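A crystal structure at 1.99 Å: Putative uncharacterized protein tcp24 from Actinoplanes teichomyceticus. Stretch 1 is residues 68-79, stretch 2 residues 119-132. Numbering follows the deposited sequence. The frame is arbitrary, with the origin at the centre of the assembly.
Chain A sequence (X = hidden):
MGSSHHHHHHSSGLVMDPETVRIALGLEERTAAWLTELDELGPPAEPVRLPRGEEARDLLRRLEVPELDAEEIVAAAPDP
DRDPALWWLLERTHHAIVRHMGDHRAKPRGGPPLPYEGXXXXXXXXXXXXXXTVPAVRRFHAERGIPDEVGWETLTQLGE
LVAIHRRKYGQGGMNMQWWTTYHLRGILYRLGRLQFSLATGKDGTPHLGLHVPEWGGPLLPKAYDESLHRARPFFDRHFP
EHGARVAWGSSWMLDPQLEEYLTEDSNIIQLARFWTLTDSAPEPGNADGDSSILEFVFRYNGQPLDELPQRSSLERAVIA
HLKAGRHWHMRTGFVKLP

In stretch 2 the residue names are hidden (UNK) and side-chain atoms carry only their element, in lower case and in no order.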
ATOM      1  N   LEU A  68      12.857   5.800  15.101  1.00 34.60           N
ATOM      2  CA  LEU A  68      11.975   5.754  16.271  1.00 34.47           C
ATOM      3  C   LEU A  68      11.062   4.522  16.259  1.00 34.73           C
ATOM      4  O   LEU A  68      11.019   3.757  17.237  1.00 32.10           O
ATOM      5  CB  LEU A  68      11.137   7.032  16.374  1.00 36.70           C
ATOM      6  CG  LEU A  68      10.088   7.095  17.491  1.00 39.64           C
ATOM      7  CD1 LEU A  68      10.749   7.060  18.868  1.00 42.01           C
ATOM      8  CD2 LEU A  68       9.216   8.332  17.338  1.00 40.87           C
ATOM      9  N   ASP A  69      10.341   4.339  15.151  1.00 31.48           N
ATOM     10  CA  ASP A  69       9.448   3.188  15.000  1.00 30.57           C
ATOM     11  C   ASP A  69      10.202   1.866  15.025  1.00 28.41           C
ATOM     12  O   ASP A  69       9.753   0.922  15.663  1.00 29.03           O
ATOM     13  CB  ASP A  69       8.625   3.288  13.708  1.00 30.50           C
ATOM     14  CG  ASP A  69       7.906   4.609  13.586  1.00 31.17           C
ATOM     15  OD1 ASP A  69       8.539   5.565  13.127  1.00 32.05           O
ATOM     16  OD2 ASP A  69       6.716   4.693  13.942  1.00 31.20           O
ATOM     17  N   ALA A  70      11.332   1.807  14.319  1.00 28.98           N
ATOM     18  CA  ALA A  70      12.137   0.585  14.228  1.00 31.43           C
ATOM     19  C   ALA A  70      12.589   0.089  15.608  1.00 32.65           C
ATOM     20  O   ALA A  70      12.492  -1.112  15.907  1.00 31.59           O
ATOM     21  CB  ALA A  70      13.331   0.795  13.308  1.00 31.78           C
ATOM     22  N   GLU A  71      13.061   1.018  16.443  1.00 33.67           N
ATOM     23  CA  GLU A  71      13.411   0.712  17.839  1.00 36.46           C
ATOM     24  C   GLU A  71      12.240   0.055  18.535  1.00 32.89           C
ATOM     25  O   GLU A  71      12.392  -0.984  19.181  1.00 32.40           O
ATOM     26  CB  GLU A  71      13.747   1.983  18.618  1.00 39.07           C
ATOM     27  CG  GLU A  71      15.127   2.556  18.379  1.00 47.43           C
ATOM     28  CD  GLU A  71      15.307   3.894  19.076  1.00 51.80           C
ATOM     29  OE1 GLU A  71      15.318   3.912  20.326  1.00 57.88           O
ATOM     30  OE2 GLU A  71      15.424   4.922  18.373  1.00 52.75           O
ATOM     31  N   GLU A  72      11.072   0.680  18.410  1.00 33.03           N
ATOM     32  CA  GLU A  72       9.860   0.198  19.060  1.00 30.74           C
ATOM     33  C   GLU A  72       9.430  -1.162  18.518  1.00 30.62           C
ATOM     34  O   GLU A  72       8.985  -2.039  19.275  1.00 29.46           O
ATOM     35  CB  GLU A  72       8.729   1.222  18.917  1.00 32.17           C
ATOM     36  CG  GLU A  72       8.988   2.528  19.664  1.00 33.48           C
ATOM     37  CD  GLU A  72       7.884   3.560  19.490  1.00 34.05           C
ATOM     38  OE1 GLU A  72       6.893   3.299  18.767  1.00 34.49           O
ATOM     39  OE2 GLU A  72       8.007   4.645  20.094  1.00 33.73           O
ATOM     40  N   ILE A  73       9.562  -1.334  17.204  1.00 28.21           N
ATOM     41  CA  ILE A  73       9.194  -2.590  16.547  1.00 28.06           C
ATOM     42  C   ILE A  73      10.049  -3.742  17.091  1.00 27.80           C
ATOM     43  O   ILE A  73       9.530  -4.805  17.441  1.00 27.69           O
ATOM     44  CB  ILE A  73       9.333  -2.484  15.006  1.00 26.89           C
ATOM     45  CG1 ILE A  73       8.208  -1.612  14.425  1.00 26.75           C
ATOM     46  CG2 ILE A  73       9.332  -3.867  14.364  1.00 26.43           C
ATOM     47  CD1 ILE A  73       8.549  -0.921  13.113  1.00 27.45           C
ATOM     48  N   VAL A  74      11.355  -3.515  17.178  1.00 29.03           N
ATOM     49  CA  VAL A  74      12.280  -4.540  17.664  1.00 30.46           C
ATOM     50  C   VAL A  74      11.983  -4.858  19.133  1.00 31.22           C
ATOM     51  O   VAL A  74      11.952  -6.028  19.534  1.00 30.37           O
ATOM     52  CB  VAL A  74      13.757  -4.130  17.448  1.00 32.27           C
ATOM     53  CG1 VAL A  74      14.712  -5.108  18.125  1.00 31.60           C
ATOM     54  CG2 VAL A  74      14.070  -4.052  15.950  1.00 32.88           C
ATOM     55  N   ALA A  75      11.716  -3.813  19.912  1.00 30.80           N
ATOM     56  CA  ALA A  75      11.468  -3.956  21.347  1.00 30.84           C
ATOM     57  C   ALA A  75      10.223  -4.791  21.624  1.00 31.69           C
ATOM     58  O   ALA A  75      10.210  -5.614  22.537  1.00 32.77           O
ATOM     59  CB  ALA A  75      11.353  -2.587  22.005  1.00 30.21           C
ATOM     60  N   ALA A  76       9.185  -4.596  20.821  1.00 31.80           N
ATOM     61  CA  ALA A  76       7.892  -5.230  21.079  1.00 32.21           C
ATOM     62  C   ALA A  76       7.657  -6.557  20.364  1.00 31.06           C
ATOM     63  O   ALA A  76       6.590  -7.148  20.518  1.00 32.50           O
ATOM     64  CB  ALA A  76       6.768  -4.262  20.755  1.00 31.22           C
ATOM     65  N   ALA A  77       8.641  -7.024  19.597  1.00 31.86           N
ATOM     66  CA  ALA A  77       8.487  -8.246  18.798  1.00 31.88           C
ATOM     67  C   ALA A  77       7.871  -9.372  19.618  1.00 34.45           C
ATOM     68  O   ALA A  77       8.325  -9.654  20.732  1.00 34.36           O
ATOM     69  CB  ALA A  77       9.811  -8.675  18.183  1.00 32.10           C
ATOM     70  N   PRO A  78       6.807  -9.994  19.085  1.00 34.04           N
ATOM     71  CA  PRO A  78       6.095 -11.007  19.837  1.00 34.02           C
ATOM     72  C   PRO A  78       6.876 -12.312  20.004  1.00 35.79           C
ATOM     73  O   PRO A  78       7.876 -12.547  19.316  1.00 36.33           O
ATOM     74  CB  PRO A  78       4.836 -11.236  19.002  1.00 33.31           C
ATOM     75  CG  PRO A  78       5.272 -10.919  17.607  1.00 33.85           C
ATOM     76  CD  PRO A  78       6.155  -9.720  17.788  1.00 33.62           C
ATOM     77  N   ASP A  79       6.398 -13.133  20.932  1.00 35.24           N
ATOM     78  CA  ASP A  79       7.020 -14.394  21.288  1.00 37.83           C
ATOM     79  C   ASP A  79       5.973 -15.505  21.163  1.00 36.49           C
ATOM     80  O   ASP A  79       4.834 -15.313  21.588  1.00 35.20           O
ATOM     81  CB  ASP A  79       7.528 -14.289  22.732  1.00 37.95           C
ATOM     82  CG  ASP A  79       8.009 -15.601  23.271  1.00 38.94           C
ATOM     83  OD1 ASP A  79       9.198 -15.926  23.077  1.00 40.94           O
ATOM     84  OD2 ASP A  79       7.191 -16.306  23.885  1.00 39.42           O
ATOM     85  N   UNK A 119      -1.427  -3.610  22.709  1.00 27.29           N
ATOM     86  CA  UNK A 119      -0.136  -2.937  22.835  1.00 27.50           C
ATOM     87  C   UNK A 119       0.669  -2.830  21.552  1.00 28.77           C
ATOM     88  O   UNK A 119       0.126  -2.902  20.451  1.00 27.29           O
ATOM     89  N   UNK A 120       1.973  -2.641  21.705  1.00 27.83           N
ATOM     90  CA  UNK A 120       2.863  -2.427  20.577  1.00 29.25           C
ATOM     91  C   UNK A 120       2.898  -3.622  19.601  1.00 29.67           C
ATOM     92  O   UNK A 120       2.881  -3.421  18.386  1.00 30.26           O
ATOM     93  c   UNK A 120       4.257  -2.077  21.076  1.00 28.91           C
ATOM     94  N   UNK A 121       2.930  -4.851  20.120  1.00 28.38           N
ATOM     95  CA  UNK A 121       2.899  -6.047  19.259  1.00 28.92           C
ATOM     96  C   UNK A 121       1.644  -6.070  18.375  1.00 28.26           C
ATOM     97  O   UNK A 121       1.694  -6.500  17.213  1.00 27.91           O
ATOM     98  c   UNK A 121       2.972  -7.320  20.097  1.00 28.99           C
ATOM     99  N   UNK A 122       0.528  -5.608  18.931  1.00 28.00           N
ATOM    100  CA  UNK A 122      -0.729  -5.534  18.182  1.00 29.03           C
ATOM    101  C   UNK A 122      -0.687  -4.417  17.140  1.00 29.72           C
ATOM    102  O   UNK A 122      -1.044  -4.633  15.981  1.00 28.69           O
ATOM    103  c   UNK A 122      -1.897  -5.332  19.127  1.00 30.16           C
ATOM    104  N   UNK A 123      -0.257  -3.229  17.564  1.00 28.57           N
ATOM    105  CA  UNK A 123      -0.107  -2.081  16.654  1.00 28.31           C
ATOM    106  C   UNK A 123       0.856  -2.375  15.503  1.00 27.74           C
ATOM    107  O   UNK A 123       0.625  -1.945  14.379  1.00 27.82           O
ATOM    108  c   UNK A 123      -0.198   1.044  18.992  1.00 28.80           C
ATOM    109  n   UNK A 123       2.540   1.842  19.012  1.00 26.93           N
ATOM    110  c   UNK A 123      -0.679  -0.257  18.362  1.00 26.99           C
ATOM    111  c   UNK A 123       2.011   1.255  20.095  1.00 29.28           C
ATOM    112  n   UNK A 123       2.761   1.069  21.176  1.00 28.30           N
ATOM    113  c   UNK A 123       0.368  -0.839  17.419  1.00 28.04           C
ATOM    114  n   UNK A 123       0.739   0.860  20.107  1.00 28.08           N
ATOM    115  N   UNK A 124       1.933  -3.101  15.788  1.00 26.35           N
ATOM    116  CA  UNK A 124       2.928  -3.396  14.765  1.00 25.41           C
ATOM    117  C   UNK A 124       2.740  -4.770  14.106  1.00 24.38           C
ATOM    118  O   UNK A 124       3.617  -5.236  13.386  1.00 24.77           O
ATOM    119  c   UNK A 124       5.211  -1.482  16.925  1.00 26.37           C
ATOM    120  c   UNK A 124       5.659   0.762  16.198  1.00 28.28           C
ATOM    121  c   UNK A 124       4.822  -0.864  14.640  1.00 25.67           C
ATOM    122  c   UNK A 124       4.344  -3.261  15.340  1.00 25.66           C
ATOM    123  c   UNK A 124       4.786  -1.840  15.643  1.00 25.46           C
ATOM    124  c   UNK A 124       5.644  -0.190  17.208  1.00 27.35           C
ATOM    125  o   UNK A 124       6.089   2.045  16.468  1.00 28.94           O
ATOM    126  c   UNK A 124       5.250   0.424  14.907  1.00 26.34           C
ATOM    127  N   UNK A 125       1.592  -5.405  14.335  1.00 23.60           N
ATOM    128  CA  UNK A 125       1.362  -6.771  13.845  1.00 24.47           C
ATOM    129  C   UNK A 125       1.758  -6.968  12.378  1.00 23.49           C
ATOM    130  O   UNK A 125       2.482  -7.891  12.037  1.00 23.30           O
ATOM    131  c   UNK A 125      -0.026  -9.720  14.290  1.00 25.89           C
ATOM    132  c   UNK A 125      -0.098  -7.203  14.059  1.00 24.15           C
ATOM    133  c   UNK A 125      -0.937 -11.169  12.596  1.00 26.39           C
ATOM    134  c   UNK A 125      -0.399  -8.591  13.550  1.00 25.47           C
ATOM    135  c   UNK A 125      -1.040  -8.776  12.326  1.00 25.41           C
ATOM    136  c   UNK A 125      -1.308 -10.054  11.846  1.00 26.22           C
ATOM    137  c   UNK A 125      -0.288 -11.000  13.813  1.00 26.28           C
ATOM    138  N   UNK A 126       1.263  -6.099  11.514  1.00 23.80           N
ATOM    139  CA  UNK A 126       1.477  -6.258  10.073  1.00 24.15           C
ATOM    140  C   UNK A 126       2.852  -5.871   9.622  1.00 23.86           C
ATOM    141  O   UNK A 126       3.292  -6.243   8.531  1.00 24.46           O
ATOM    142  c   UNK A 126       0.383  -5.514   9.320  1.00 22.84           C
ATOM    143  c   UNK A 126      -2.535  -7.677   9.380  1.00 22.57           C
ATOM    144  c   UNK A 126      -0.967  -6.139   9.517  1.00 22.64           C
ATOM    145  n   UNK A 126      -3.030  -6.673  10.116  1.00 23.02           N
ATOM    146  n   UNK A 126      -1.276  -7.350   9.014  1.00 22.96           N
ATOM    147  c   UNK A 126      -2.084  -5.710  10.233  1.00 21.73           C
ATOM    148  N   UNK A 127       3.566  -5.130  10.459  1.00 23.73           N
ATOM    149  CA  UNK A 127       5.001  -4.960  10.237  1.00 22.42           C
ATOM    150  C   UNK A 127       5.725  -6.303  10.434  1.00 23.20           C
ATOM    151  O   UNK A 127       6.622  -6.663   9.643  1.00 23.23           O
ATOM    152  c   UNK A 127       7.099  -3.753  10.959  1.00 23.21           C
ATOM    153  c   UNK A 127       5.592  -3.875  11.162  1.00 23.05           C
ATOM    154  c   UNK A 127       4.912  -2.540  10.907  1.00 22.99           C
ATOM    155  N   UNK A 128       5.340  -7.047  11.479  1.00 23.29           N
ATOM    156  CA  UNK A 128       5.930  -8.383  11.714  1.00 24.41           C
ATOM    157  C   UNK A 128       5.582  -9.341  10.578  1.00 24.01           C
ATOM    158  O   UNK A 128       6.426 -10.119  10.139  1.00 24.00           O
ATOM    159  c   UNK A 128       6.625  -6.387  16.303  1.00 26.30           C
ATOM    160  c   UNK A 128       4.937  -7.536  15.062  1.00 25.21           C
ATOM    161  o   UNK A 128       6.989  -5.548  17.320  1.00 27.67           O
ATOM    162  c   UNK A 128       5.291  -6.687  16.103  1.00 26.00           C
ATOM    163  c   UNK A 128       5.502  -8.973  13.073  1.00 24.13           C
ATOM    164  c   UNK A 128       7.607  -6.919  15.485  1.00 25.00           C
ATOM    165  c   UNK A 128       5.898  -8.087  14.228  1.00 24.36           C
ATOM    166  c   UNK A 128       7.239  -7.762  14.451  1.00 25.10           C
ATOM    167  N   UNK A 129       4.337  -9.275  10.109  1.00 23.96           N
ATOM    168  CA  UNK A 129       3.942 -10.012   8.904  1.00 23.84           C
ATOM    169  C   UNK A 129       4.881  -9.673   7.754  1.00 24.15           C
ATOM    170  O   UNK A 129       5.400 -10.581   7.097  1.00 23.33           O
ATOM    171  c   UNK A 129       2.489  -9.725   8.466  1.00 24.83           C
ATOM    172  c   UNK A 129       1.502 -10.188   9.522  1.00 24.58           C
ATOM    173  c   UNK A 129       2.183 -10.442   7.151  1.00 24.33           C
ATOM    174  N   UNK A 130       5.108  -8.373   7.528  1.00 23.24           N
ATOM    175  CA  UNK A 130       5.948  -7.926   6.420  1.00 23.92           C
ATOM    176  C   UNK A 130       7.376  -8.469   6.589  1.00 25.04           C
ATOM    177  O   UNK A 130       7.927  -9.064   5.663  1.00 24.72           O
ATOM    178  c   UNK A 130       7.460  -4.728   2.648  1.00 23.52           C
ATOM    179  c   UNK A 130       7.859  -5.828   4.756  1.00 23.32           C
ATOM    180  c   UNK A 130       8.345  -5.292   3.565  1.00 24.75           C
ATOM    181  c   UNK A 130       6.489  -5.827   5.037  1.00 23.60           C
ATOM    182  c   UNK A 130       6.098  -4.717   2.919  1.00 22.79           C
ATOM    183  c   UNK A 130       5.619  -5.249   4.108  1.00 22.51           C
ATOM    184  c   UNK A 130       5.954  -6.387   6.338  1.00 23.13           C
ATOM    185  N   UNK A 131       7.954  -8.273   7.779  1.00 26.16           N
ATOM    186  CA  UNK A 131       9.314  -8.756   8.080  1.00 26.23           C
ATOM    187  C   UNK A 131       9.452 -10.269   7.877  1.00 25.74           C
ATOM    188  O   UNK A 131      10.448 -10.744   7.335  1.00 26.59           O
ATOM    189  c   UNK A 131       9.715  -8.395   9.523  1.00 26.20           C
ATOM    190  c   UNK A 131      10.165  -6.675  11.329  1.00 27.13           C
ATOM    191  c   UNK A 131      10.866  -6.223   8.967  1.00 26.23           C
ATOM    192  c   UNK A 131       9.840  -6.906   9.860  1.00 26.91           C
ATOM    193  N   UNK A 132       8.452 -11.017   8.323  1.00 26.11           N
ATOM    194  CA  UNK A 132       8.484 -12.470   8.221  1.00 26.90           C
ATOM    195  C   UNK A 132       8.380 -12.932   6.764  1.00 28.42           C
ATOM    196  O   UNK A 132       8.781 -14.052   6.429  1.00 27.87           O
ATOM    197  c   UNK A 132       7.370 -13.075   9.052  1.00 26.48           C
TER
HETATM  198  O   HOH W   1       5.629   1.279  21.132  1.00 28.74           O
HETATM  199  O   HOH W   2       4.258   4.176  19.328  1.00 29.70           O

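Position 119 carries no side-chain atom, and its phi of 80° is one that glycine tolerates best; it is Gly 119. At position 120 a single carbon, CB, lies 3.3 Å from CB of Ala 76, a tight methyl-to-methyl contact where the two backbones run close; the residue is Ala 120. Position 121 again has one carbon, so it is Ala 121; its CB packs 3.6 Å from O of Ala 76. The CA atoms of Ala 76 and Ala 121 are 5.4 Å apart. Position 122, also with a lone carbon, is out of reach of stretch 1 and is Ala 122.

At position 123 three carbons lead to a nitrogen and then to a carbon bearing two more nitrogens, a guanidinium group whose end comes near Glu 72 without touching it: Arg 123. Its NH1 stays 4.6 Å from OE1 of Glu 72, beyond a salt bridge, and two waters bridge the side chains, each through one sound and one weak hydrogen bond.

Position 124 has one carbon followed by a six-carbon ring bearing an oxygen, which ends 2.7 Å from OE1 of Glu 72. This is Tyr 124, whose OH donates a hydrogen bond to that carboxylate. CG1 of Ile 73 sits over one face of the ring, 13° off its normal, in a CH-pi contact. Tyr 124 also occupies the N-cap position of the following helix.

Position 125 has one carbon and a six-carbon ring without oxygen, directed away from stretch 1, hence Phe 125. Position 126 has one carbon, then a five-membered ring of three carbons and two nitrogens, an imidazole out of reach of stretch 1, and is His 126. At 127 the first carbon carries two others, one of them against Ile 73, the mark of Val 127; its CG1 meets CD1 of Ile 73 at 3.8 Å.

Position 128 has one carbon, then a six-carbon ring bearing an oxygen that lies 2.7 Å from O of Ile 73, with Pro 78 over one ring face; it is Tyr 128. Its OH donates a hydrogen bond to O of Ile 73, at the ring edge, while CD of Pro 78 is 3.6 Å from CE2 of Tyr 128. Position 129, three carbons branched at the first, is Val 129; 130, one carbon and an all-carbon six-membered ring, is Phe 130. Neither touches stretch 1. At 131 four carbons, forked at the second, reach Ile 73: this is Leu 131, whose CD1 approaches CG2 of Ile 73 at 4.2 Å. The single carbon at 132, out of reach of stretch 1, belongs to Ala 132.

The two stretches bury 500 Å² between them, both sides summed; helices 68-76 and 125-132 cross at 85°. Ile 73 packs against both tyrosines, whose hydroxyls reach past the apolar surface to acceptors on stretch 1, while small alanines permit close approach alongside.

Stretch 2 (119-132) GAAARYFHVYVFLA
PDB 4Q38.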